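Local structure of farnesyltransferase, putative (Trypanosoma cruzi, 3WCA) at residues 194-199 and 262-267; 256-261 and 286-291; 168-173 and 188-193. The protein probably condenses two molecules of farnesyl diphosphate into squalene, using magnesium and NADPH or NADH, the first committed step toward lanosterol. The protein carries 1 engineered substitution. All blocks are in the same frame, centred on the assembly; numbering follows the deposited sequence.

Interaction 1. Residues 194-199 and 262-267. With FPS (S-[(2E,6E)-3,7,11-trimethyldodeca-2,6,10-trienyl] trihydrogen thiodiphosphate), chain E.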
loop_
_atom_site.group_PDB
_atom_site.type_symbol
_atom_site.label_atom_id
_atom_site.label_comp_id
_atom_site.label_asym_id
_atom_site.label_seq_id
_atom_site.Cartn_x
_atom_site.Cartn_y
_atom_site.Cartn_z
ATOM N N ASN A 194 -2.433 2.426 -10.455
ATOM C CA ASN A 194 -3.094 3.039 -9.314
ATOM C C ASN A 194 -3.947 1.989 -8.602
ATOM O O ASN A 194 -4.025 1.972 -7.374
ATOM C CB ASN A 194 -3.984 4.200 -9.774
ATOM C CG ASN A 194 -4.601 4.942 -8.619
ATOM O OD1 ASN A 194 -3.917 5.662 -7.889
ATOM N ND2 ASN A 194 -5.902 4.758 -8.428
ATOM N N HIS A 195 -4.612 1.142 -9.380
ATOM C CA HIS A 195 -5.419 0.074 -8.816
ATOM C C HIS A 195 -4.513 -0.826 -7.957
ATOM O O HIS A 195 -4.882 -1.219 -6.855
ATOM C CB HIS A 195 -6.047 -0.766 -9.929
ATOM C CG HIS A 195 -7.294 -0.175 -10.510
ATOM N ND1 HIS A 195 -8.470 -0.069 -9.798
ATOM C CD2 HIS A 195 -7.554 0.327 -11.741
ATOM C CE1 HIS A 195 -9.400 0.471 -10.565
ATOM N NE2 HIS A 195 -8.869 0.722 -11.749
ATOM N N MET A 196 -3.326 -1.143 -8.473
ATOM C CA MET A 196 -2.368 -1.991 -7.764
ATOM C C MET A 196 -2.074 -1.395 -6.391
ATOM O O MET A 196 -2.090 -2.103 -5.392
ATOM C CB MET A 196 -1.066 -2.117 -8.578
ATOM C CG MET A 196 -1.177 -3.010 -9.830
ATOM S SD MET A 196 -0.841 -4.776 -9.470
ATOM C CE MET A 196 0.901 -4.643 -8.982
ATOM N N GLY A 197 -1.819 -0.089 -6.348
ATOM C CA GLY A 197 -1.545 0.558 -5.083
ATOM C C GLY A 197 -2.758 0.555 -4.160
ATOM O O GLY A 197 -2.626 0.341 -2.954
ATOM N N LEU A 198 -3.945 0.776 -4.725
ATOM C CA LEU A 198 -5.152 0.811 -3.914
ATOM C C LEU A 198 -5.490 -0.525 -3.296
ATOM O O LEU A 198 -5.921 -0.575 -2.149
ATOM C CB LEU A 198 -6.348 1.328 -4.724
ATOM C CG LEU A 198 -6.642 2.820 -4.524
ATOM C CD1 LEU A 198 -5.426 3.629 -4.909
ATOM C CD2 LEU A 198 -7.851 3.242 -5.363
ATOM N N PHE A 199 -5.288 -1.610 -4.036
ATOM C CA PHE A 199 -5.586 -2.922 -3.493
ATOM C C PHE A 199 -4.752 -3.188 -2.255
ATOM O O PHE A 199 -5.257 -3.722 -1.268
ATOM C CB PHE A 199 -5.329 -4.028 -4.516
ATOM C CG PHE A 199 -5.802 -5.394 -4.057
ATOM C CD1 PHE A 199 -7.142 -5.600 -3.716
ATOM C CD2 PHE A 199 -4.914 -6.462 -3.952
ATOM C CE1 PHE A 199 -7.592 -6.845 -3.277
ATOM C CE2 PHE A 199 -5.349 -7.718 -3.512
ATOM C CZ PHE A 199 -6.681 -7.916 -3.176
ATOM N N PRO A 262 -9.526 -7.271 -10.665
ATOM C CA PRO A 262 -9.408 -7.549 -12.099
ATOM C C PRO A 262 -8.290 -6.730 -12.741
ATOM O O PRO A 262 -7.626 -7.195 -13.665
ATOM C CB PRO A 262 -10.780 -7.159 -12.638
ATOM C CG PRO A 262 -11.694 -7.455 -11.465
ATOM C CD PRO A 262 -10.905 -6.889 -10.312
ATOM N N HIS A 263 -8.090 -5.517 -12.224
ATOM C CA HIS A 263 -7.086 -4.575 -12.719
ATOM C C HIS A 263 -5.681 -4.954 -12.271
ATOM O O HIS A 263 -4.699 -4.667 -12.949
ATOM C CB HIS A 263 -7.442 -3.168 -12.239
ATOM C CG HIS A 263 -8.826 -2.745 -12.621
ATOM N ND1 HIS A 263 -9.154 -2.329 -13.895
ATOM C CD2 HIS A 263 -9.982 -2.737 -11.915
ATOM C CE1 HIS A 263 -10.450 -2.087 -13.957
ATOM N NE2 HIS A 263 -10.977 -2.326 -12.769
ATOM N N VAL A 264 -5.590 -5.579 -11.106
ATOM C CA VAL A 264 -4.314 -6.041 -10.602
ATOM C C VAL A 264 -3.890 -7.195 -11.520
ATOM O O VAL A 264 -2.722 -7.322 -11.875
ATOM C CB VAL A 264 -4.442 -6.540 -9.149
ATOM C CG1 VAL A 264 -3.220 -7.350 -8.764
ATOM C CG2 VAL A 264 -4.614 -5.347 -8.205
ATOM N N VAL A 265 -4.851 -8.025 -11.916
ATOM C CA VAL A 265 -4.554 -9.146 -12.797
ATOM C C VAL A 265 -4.018 -8.634 -14.139
ATOM O O VAL A 265 -3.031 -9.149 -14.656
ATOM C CB VAL A 265 -5.809 -10.039 -13.002
ATOM C CG1 VAL A 265 -5.612 -10.998 -14.179
ATOM C CG2 VAL A 265 -6.064 -10.847 -11.738
ATOM N N GLU A 266 -4.648 -7.598 -14.686
ATOM C CA GLU A 266 -4.211 -7.033 -15.958
ATOM C C GLU A 266 -2.806 -6.450 -15.866
ATOM O O GLU A 266 -1.966 -6.698 -16.730
ATOM C CB GLU A 266 -5.181 -5.945 -16.425
ATOM C CG GLU A 266 -6.545 -6.470 -16.801
ATOM C CD GLU A 266 -6.470 -7.631 -17.783
ATOM O OE1 GLU A 266 -5.748 -7.514 -18.801
ATOM O OE2 GLU A 266 -7.140 -8.657 -17.535
ATOM N N TYR A 267 -2.554 -5.656 -14.833
ATOM C CA TYR A 267 -1.233 -5.070 -14.662
ATOM C C TYR A 267 -0.164 -6.161 -14.515
ATOM O O TYR A 267 0.868 -6.115 -15.180
ATOM C CB TYR A 267 -1.208 -4.146 -13.439
ATOM C CG TYR A 267 0.099 -3.407 -13.254
ATOM C CD1 TYR A 267 1.171 -3.998 -12.578
ATOM C CD2 TYR A 267 0.280 -2.133 -13.796
ATOM C CE1 TYR A 267 2.401 -3.337 -12.443
ATOM C CE2 TYR A 267 1.505 -1.465 -13.670
ATOM C CZ TYR A 267 2.559 -2.071 -12.991
ATOM O OH TYR A 267 3.751 -1.400 -12.841
HETATM C C1 FPS E . 2.729 0.271 3.891
HETATM S S1 FPS E . 4.537 0.219 4.324
HETATM C C2 FPS E . 2.551 0.771 2.425
HETATM C C3 FPS E . 1.637 0.393 1.447
HETATM C C4 FPS E . 0.555 -0.647 1.637
HETATM C C5 FPS E . 1.756 1.067 0.098
HETATM C C6 FPS E . 2.934 0.633 -0.829
HETATM C C7 FPS E . 2.383 0.583 -2.238
HETATM C C8 FPS E . 2.917 -0.049 -3.294
HETATM C C10 FPS E . 2.145 0.076 -4.621
HETATM C C9 FPS E . 4.219 -0.858 -3.236
HETATM C C11 FPS E . 2.345 -1.123 -5.520
HETATM C C12 FPS E . 2.006 -0.735 -6.936
HETATM C C13 FPS E . 2.593 -1.230 -8.048
HETATM C C14 FPS E . 3.715 -2.277 -8.028
HETATM C C15 FPS E . 2.101 -0.713 -9.398
HETATM P PA FPS E . 5.245 -1.723 4.202
HETATM O O1A FPS E . 4.891 -2.327 2.814
HETATM O O2A FPS E . 6.742 -1.663 4.376
HETATM O O3A FPS E . 4.869 -2.716 5.499
HETATM P PB FPS E . 3.458 -3.112 6.346
HETATM O O1B FPS E . 3.367 -4.647 6.595
HETATM O O2B FPS E . 3.506 -2.426 7.759
HETATM O O3B FPS E . 2.183 -2.734 5.484
#
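His195 and His263 lie face to face like two slabs, ring centroids 3.8 Å apart and planes only 7° from parallel. The overlap extends to the root of the side chain, for His263 CB also lies over the His195 ring in a CH-pi contact. Histidine suits this partly exposed place: it offers a flat face for stacking while a ring nitrogen can still bond, and His195 ND1 is hydrogen-bonded to His260 ND1.

Met196 is the bump that fills the hollow between Val264 and Tyr267. Bends at chi2 (-88°) and chi3 (-65°) fold the chain so that Met196 SD rests on Val264 CG1 at 3.6 Å and Met196 CE packs on Tyr267 CD1 at 3.7 Å. The sulfur, Met196 SD, lies obliquely to the Tyr267 ring, 4.7 Å from its centroid, a Met-aromatic contact. A pliable thioether fits such a hollow between a branched valine and a broad ring. The other valine methyl, Val264 CG2, nests against Phe199 CB at 4.0 Å. The farnesyl tail of FPS ends against the same methionine and tyrosine, C15 lying 3.6 Å from Met196 CB and 3.9 Å from Tyr267 CZ, while bare Gly197 CA lets FPS C10 approach to 3.7 Å.

Phe199 and Val264 both lean on Gln284 of helix 274-294, and Tyr267 touches Tyr176 of helix 154-179.

Interaction 2. Residues 256-261 and 286-291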
loop_
_atom_site.group_PDB
_atom_site.type_symbol
_atom_site.label_atom_id
_atom_site.label_comp_id
_atom_site.label_asym_id
_atom_site.label_seq_id
_atom_site.Cartn_x
_atom_site.Cartn_y
_atom_site.Cartn_z
ATOM N N ASP A 256 -15.521 -3.472 -1.397
ATOM C CA ASP A 256 -14.965 -2.292 -2.030
ATOM C C ASP A 256 -13.543 -2.552 -2.556
ATOM O O ASP A 256 -13.176 -2.094 -3.639
ATOM C CB ASP A 256 -14.952 -1.137 -1.050
ATOM C CG ASP A 256 -14.302 0.095 -1.630
ATOM O OD1 ASP A 256 -14.930 0.729 -2.499
ATOM O OD2 ASP A 256 -13.162 0.418 -1.223
ATOM N N ALA A 257 -12.747 -3.306 -1.805
ATOM C CA ALA A 257 -11.374 -3.593 -2.237
ATOM C C ALA A 257 -11.324 -4.555 -3.417
ATOM O O ALA A 257 -10.439 -4.467 -4.255
ATOM C CB ALA A 257 -10.562 -4.163 -1.073
ATOM N N LEU A 258 -12.282 -5.470 -3.482
ATOM C CA LEU A 258 -12.318 -6.454 -4.550
ATOM C C LEU A 258 -12.464 -5.837 -5.929
ATOM O O LEU A 258 -12.132 -6.469 -6.929
ATOM C CB LEU A 258 -13.450 -7.449 -4.306
ATOM C CG LEU A 258 -13.129 -8.491 -3.238
ATOM C CD1 LEU A 258 -14.350 -9.376 -2.975
ATOM C CD2 LEU A 258 -11.948 -9.325 -3.726
ATOM N N VAL A 259 -12.971 -4.610 -5.974
ATOM C CA VAL A 259 -13.152 -3.880 -7.232
ATOM C C VAL A 259 -11.827 -3.794 -7.995
ATOM O O VAL A 259 -11.799 -3.834 -9.222
ATOM C CB VAL A 259 -13.652 -2.411 -6.974
ATOM C CG1 VAL A 259 -13.647 -1.617 -8.266
ATOM C CG2 VAL A 259 -15.066 -2.417 -6.395
ATOM N N HIS A 260 -10.729 -3.703 -7.255
ATOM C CA HIS A 260 -9.411 -3.555 -7.857
ATOM C C HIS A 260 -8.720 -4.787 -8.412
ATOM O O HIS A 260 -7.802 -4.658 -9.214
ATOM C CB HIS A 260 -8.490 -2.907 -6.840
ATOM C CG HIS A 260 -9.042 -1.646 -6.264
ATOM N ND1 HIS A 260 -9.183 -0.493 -7.004
ATOM C CD2 HIS A 260 -9.528 -1.369 -5.031
ATOM C CE1 HIS A 260 -9.734 0.441 -6.250
ATOM N NE2 HIS A 260 -9.952 -0.065 -5.051
ATOM N N VAL A 261 -9.172 -5.968 -8.010
ATOM C CA VAL A 261 -8.530 -7.214 -8.415
ATOM C C VAL A 261 -8.442 -7.497 -9.910
ATOM O O VAL A 261 -7.389 -7.908 -10.399
ATOM C CB VAL A 261 -9.163 -8.405 -7.654
ATOM C CG1 VAL A 261 -8.536 -9.736 -8.082
ATOM C CG2 VAL A 261 -8.949 -8.198 -6.161
ATOM N N MET A 286 -0.072 -11.512 -1.416
ATOM C CA MET A 286 -0.152 -11.433 0.044
ATOM C C MET A 286 -1.406 -10.663 0.480
ATOM O O MET A 286 -2.040 -10.998 1.475
ATOM C CB MET A 286 1.064 -10.703 0.588
ATOM C CG MET A 286 2.352 -11.334 0.191
ATOM S SD MET A 286 2.986 -12.214 1.571
ATOM C CE MET A 286 4.328 -11.081 1.958
ATOM N N ALA A 287 -1.731 -9.611 -0.262
ATOM C CA ALA A 287 -2.896 -8.796 0.042
ATOM C C ALA A 287 -4.165 -9.618 -0.135
ATOM O O ALA A 287 -5.072 -9.551 0.695
ATOM C CB ALA A 287 -2.931 -7.562 -0.866
ATOM N N MET A 288 -4.229 -10.402 -1.208
ATOM C CA MET A 288 -5.404 -11.226 -1.443
ATOM C C MET A 288 -5.533 -12.309 -0.371
ATOM O O MET A 288 -6.649 -12.672 0.006
ATOM C CB MET A 288 -5.369 -11.853 -2.837
ATOM C CG MET A 288 -6.640 -12.633 -3.193
ATOM S SD MET A 288 -8.150 -11.619 -3.394
ATOM C CE MET A 288 -7.851 -11.019 -4.979
ATOM N N ALA A 289 -4.401 -12.814 0.132
ATOM C CA ALA A 289 -4.444 -13.835 1.181
ATOM C C ALA A 289 -4.973 -13.188 2.464
ATOM O O ALA A 289 -5.818 -13.766 3.160
ATOM C CB ALA A 289 -3.047 -14.437 1.430
ATOM N N THR A 290 -4.480 -11.994 2.775
ATOM C CA THR A 290 -4.941 -11.282 3.960
ATOM C C THR A 290 -6.441 -10.975 3.827
ATOM O O THR A 290 -7.222 -11.201 4.754
ATOM C CB THR A 290 -4.195 -9.961 4.127
ATOM O OG1 THR A 290 -2.809 -10.226 4.336
ATOM C CG2 THR A 290 -4.733 -9.176 5.308
ATOM N N LEU A 291 -6.826 -10.468 2.661
ATOM C CA LEU A 291 -8.204 -10.120 2.388
ATOM C C LEU A 291 -9.137 -11.325 2.544
ATOM O O LEU A 291 -10.251 -11.187 3.052
ATOM C CB LEU A 291 -8.335 -9.551 0.972
ATOM C CG LEU A 291 -9.671 -8.851 0.708
ATOM C CD1 LEU A 291 -9.714 -7.534 1.515
ATOM C CD2 LEU A 291 -9.847 -8.600 -0.785
#
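Met288 starts with CG anti to its backbone N (chi1 -175°), then bends at chi2 (67°) and again at chi3 (79°), and this hooked course swings the terminal CE in front of Val261. Leu291, one helical turn further on, also sets its CG anti to the backbone N and presents CD2 to Leu258. Met288 CE comes across Val261 at about a right angle and faces both its branches, 3.2 Å from Val261 CG2 and 3.4 Å from Val261 CG1. Both are shorter than usual van der Waals contact, so the exact position of CE is doubtful.

Beside it, Leu258 CD2 meets Leu291 CD2 at 3.7 Å, and Ala257 CB lies more loosely, 4.3 Å from Leu291 CD1. The five touching residues are buried and the contact is wholly apolar, which suits alanine, leucine, valine and methionine. Leu258 and Val261 are the ends of a type I turn by which the chain passes from helix 243-258 to helix 261-269; Val261 N bonds to Leu258 O at 3.2 Å.

Helix 322-338 supports Met288 through Leu329, Tyr332 and Thr333, helix 347-362 packs on Leu258 and Val261, and Phe199 of helix 191-207 touches Val261 and Ala287.

Interaction 3. Residues 168-173 and 188-193. With FPS (S-[(2E,6E)-3,7,11-trimethyldodeca-2,6,10-trienyl] trihydrogen thiodiphosphate), chain E.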
loop_
_atom_site.group_PDB
_atom_site.type_symbol
_atom_site.label_atom_id
_atom_site.label_comp_id
_atom_site.label_asym_id
_atom_site.label_seq_id
_atom_site.Cartn_x
_atom_site.Cartn_y
_atom_site.Cartn_z
ATOM N N VAL A 168 2.576 5.439 -5.574
ATOM C CA VAL A 168 3.758 4.593 -5.468
ATOM C C VAL A 168 3.655 3.696 -6.692
ATOM O O VAL A 168 4.647 3.398 -7.348
ATOM C CB VAL A 168 3.731 3.731 -4.187
ATOM C CG1 VAL A 168 4.979 2.875 -4.111
ATOM C CG2 VAL A 168 3.630 4.629 -2.952
ATOM N N GLY A 169 2.428 3.296 -7.011
ATOM C CA GLY A 169 2.197 2.454 -8.170
ATOM C C GLY A 169 2.614 3.171 -9.445
ATOM O O GLY A 169 3.201 2.558 -10.347
ATOM N N HIS A 170 2.294 4.464 -9.532
ATOM C CA HIS A 170 2.665 5.265 -10.697
ATOM C C HIS A 170 4.190 5.323 -10.757
ATOM O O HIS A 170 4.794 4.963 -11.764
ATOM C CB HIS A 170 2.109 6.696 -10.592
ATOM C CG HIS A 170 0.637 6.805 -10.857
ATOM N ND1 HIS A 170 0.044 7.973 -11.288
ATOM C CD2 HIS A 170 -0.359 5.892 -10.768
ATOM C CE1 HIS A 170 -1.251 7.776 -11.460
ATOM N NE2 HIS A 170 -1.523 6.520 -11.150
ATOM N N GLY A 171 4.788 5.778 -9.659
ATOM C CA GLY A 171 6.234 5.893 -9.558
ATOM C C GLY A 171 6.973 4.633 -9.972
ATOM O O GLY A 171 7.849 4.690 -10.836
ATOM N N LEU A 172 6.627 3.501 -9.358
ATOM C CA LEU A 172 7.265 2.231 -9.692
ATOM C C LEU A 172 7.123 1.954 -11.180
ATOM O O LEU A 172 8.090 1.613 -11.840
ATOM C CB LEU A 172 6.651 1.068 -8.891
ATOM C CG LEU A 172 6.966 1.035 -7.392
ATOM C CD1 LEU A 172 6.270 -0.153 -6.732
ATOM C CD2 LEU A 172 8.468 0.952 -7.189
ATOM N N THR A 173 5.909 2.094 -11.702
ATOM C CA THR A 173 5.667 1.853 -13.116
ATOM C C THR A 173 6.587 2.738 -13.976
ATOM O O THR A 173 7.108 2.289 -14.999
ATOM C CB THR A 173 4.185 2.118 -13.473
ATOM O OG1 THR A 173 3.340 1.248 -12.703
ATOM C CG2 THR A 173 3.929 1.862 -14.958
ATOM N N ASP A 188 1.663 4.108 -20.534
ATOM C CA ASP A 188 0.635 4.780 -21.323
ATOM C C ASP A 188 -0.534 5.205 -20.451
ATOM O O ASP A 188 -0.852 6.393 -20.367
ATOM C CB ASP A 188 0.129 3.880 -22.450
ATOM C CG ASP A 188 1.103 3.806 -23.610
ATOM O OD1 ASP A 188 1.920 4.741 -23.763
ATOM O OD2 ASP A 188 1.045 2.820 -24.372
ATOM N N ASP A 189 -1.171 4.229 -19.810
ATOM C CA ASP A 189 -2.297 4.487 -18.921
ATOM C C ASP A 189 -1.954 3.924 -17.545
ATOM O O ASP A 189 -1.863 2.702 -17.369
ATOM C CB ASP A 189 -3.570 3.815 -19.439
ATOM C CG ASP A 189 -4.782 4.144 -18.588
ATOM O OD1 ASP A 189 -4.581 4.459 -17.398
ATOM O OD2 ASP A 189 -5.929 4.082 -19.092
ATOM N N LEU A 190 -1.786 4.823 -16.578
ATOM C CA LEU A 190 -1.428 4.458 -15.213
ATOM C C LEU A 190 -2.582 4.078 -14.287
ATOM O O LEU A 190 -2.394 3.936 -13.077
ATOM C CB LEU A 190 -0.619 5.593 -14.587
ATOM C CG LEU A 190 0.749 5.796 -15.252
ATOM C CD1 LEU A 190 1.506 6.921 -14.555
ATOM C CD2 LEU A 190 1.543 4.491 -15.176
ATOM N N THR A 191 -3.771 3.904 -14.853
ATOM C CA THR A 191 -4.942 3.540 -14.064
ATOM C C THR A 191 -4.712 2.232 -13.309
ATOM O O THR A 191 -4.879 2.169 -12.092
ATOM C CB THR A 191 -6.179 3.392 -14.968
ATOM O OG1 THR A 191 -6.413 4.630 -15.649
ATOM C CG2 THR A 191 -7.408 3.034 -14.144
ATOM N N ASN A 192 -4.318 1.191 -14.031
ATOM C CA ASN A 192 -4.076 -0.095 -13.400
ATOM C C ASN A 192 -2.945 -0.054 -12.387
ATOM O O ASN A 192 -2.944 -0.825 -11.439
ATOM C CB ASN A 192 -3.819 -1.175 -14.450
ATOM C CG ASN A 192 -5.073 -1.524 -15.218
ATOM O OD1 ASN A 192 -6.177 -1.232 -14.760
ATOM N ND2 ASN A 192 -4.920 -2.156 -16.376
ATOM N N ALA A 193 -1.995 0.852 -12.567
ATOM C CA ALA A 193 -0.895 0.958 -11.612
ATOM C C ALA A 193 -1.479 1.512 -10.314
ATOM O O ALA A 193 -1.078 1.117 -9.220
ATOM C CB ALA A 193 0.180 1.887 -12.138
HETATM C C1 FPS E . 2.729 0.271 3.891
HETATM S S1 FPS E . 4.537 0.219 4.324
HETATM C C2 FPS E . 2.551 0.771 2.425
HETATM C C3 FPS E . 1.637 0.393 1.447
HETATM C C4 FPS E . 0.555 -0.647 1.637
HETATM C C5 FPS E . 1.756 1.067 0.098
HETATM C C6 FPS E . 2.934 0.633 -0.829
HETATM C C7 FPS E . 2.383 0.583 -2.238
HETATM C C8 FPS E . 2.917 -0.049 -3.294
HETATM C C10 FPS E . 2.145 0.076 -4.621
HETATM C C9 FPS E . 4.219 -0.858 -3.236
HETATM C C11 FPS E . 2.345 -1.123 -5.520
HETATM C C12 FPS E . 2.006 -0.735 -6.936
HETATM C C13 FPS E . 2.593 -1.230 -8.048
HETATM C C14 FPS E . 3.715 -2.277 -8.028
HETATM C C15 FPS E . 2.101 -0.713 -9.398
HETATM P PA FPS E . 5.245 -1.723 4.202
HETATM O O1A FPS E . 4.891 -2.327 2.814
HETATM O O2A FPS E . 6.742 -1.663 4.376
HETATM O O3A FPS E . 4.869 -2.716 5.499
HETATM P PB FPS E . 3.458 -3.112 6.346
HETATM O O1B FPS E . 3.367 -4.647 6.595
HETATM O O2B FPS E . 3.506 -2.426 7.759
HETATM O O3B FPS E . 2.183 -2.734 5.484
#
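Gly169 O, against which Ala193 CB rests at 3.6 Å, is gripped by two donors of Thr173: OG1 bonds to Gly169 O at 2.7 Å and the backbone N at 3.1 Å, from opposite faces of the carbonyl plane. In the all-helical isoprenoid synthase fold of this family, the site joins helix 154-179 to the start of helix 191-207. The backbones come near, Gly169 CA lying 4.9 Å from Ala193 CA, because glycine leaves room for the Ala193 carbonyl and alanine adds just one methyl.

The two branches of Thr173 have different tasks. With OG1 beside the backbone N (chi1 -60°), the hydroxyl turns back along its own helix, while Thr173 CG2 projects onto Leu190 CD2 at 3.6 Å. The hydroxyl is also hydrogen-bonded to Tyr267 OH, and Ala193 CB packs on Thr173 OG1, so a threonine here combines a polar anchor with an apolar surface.

His170 packs by its ring. Leu190 CB stands over the centre of one face, 3.8 Å from the His170 ring centroid and 13° off the normal, a CH-pi contact; CD1 of the same leucine lies near ND1 and CG. His162 meets the His170 ring edge-to-face.

The contact also walls the hydrocarbon end of FPS. Val168 and Leu172 supply greasy branches, and Gly169 CA, with nothing attached to hold the ligand off, touches FPS C15 at 3.4 Å.

On the loop side, Leu190 occupies the N-cap position, and Asp189 makes an Asx turn just before the helix. The Thr191 N to Asp189 OD1 bond is 2.7 Å long, nearly straight at 160° and close to the carboxylate C-O axis.

Read from the N terminus, interaction 3 comes first: helix 154-179 ends, a short link follows, and residues 188-193 return to it, closing a small loop. Helix 191-207, so joined to helix 154-179, runs straight into interaction 1, which opens at 194-199 and closes a much longer loop at 262-267, joining it to helix 261-269. Before that, interaction 2 opens at 256-261, to close at 286-291, tying the turn between helices 243-258 and 261-269 to helix 274-294. Interactions 1 and 2 therefore cross, while interaction 3 precedes both in series. Interactions 1 and 3 both touch FPS; interactions 2 and 3 do not touch, their centres about 18 Å apart.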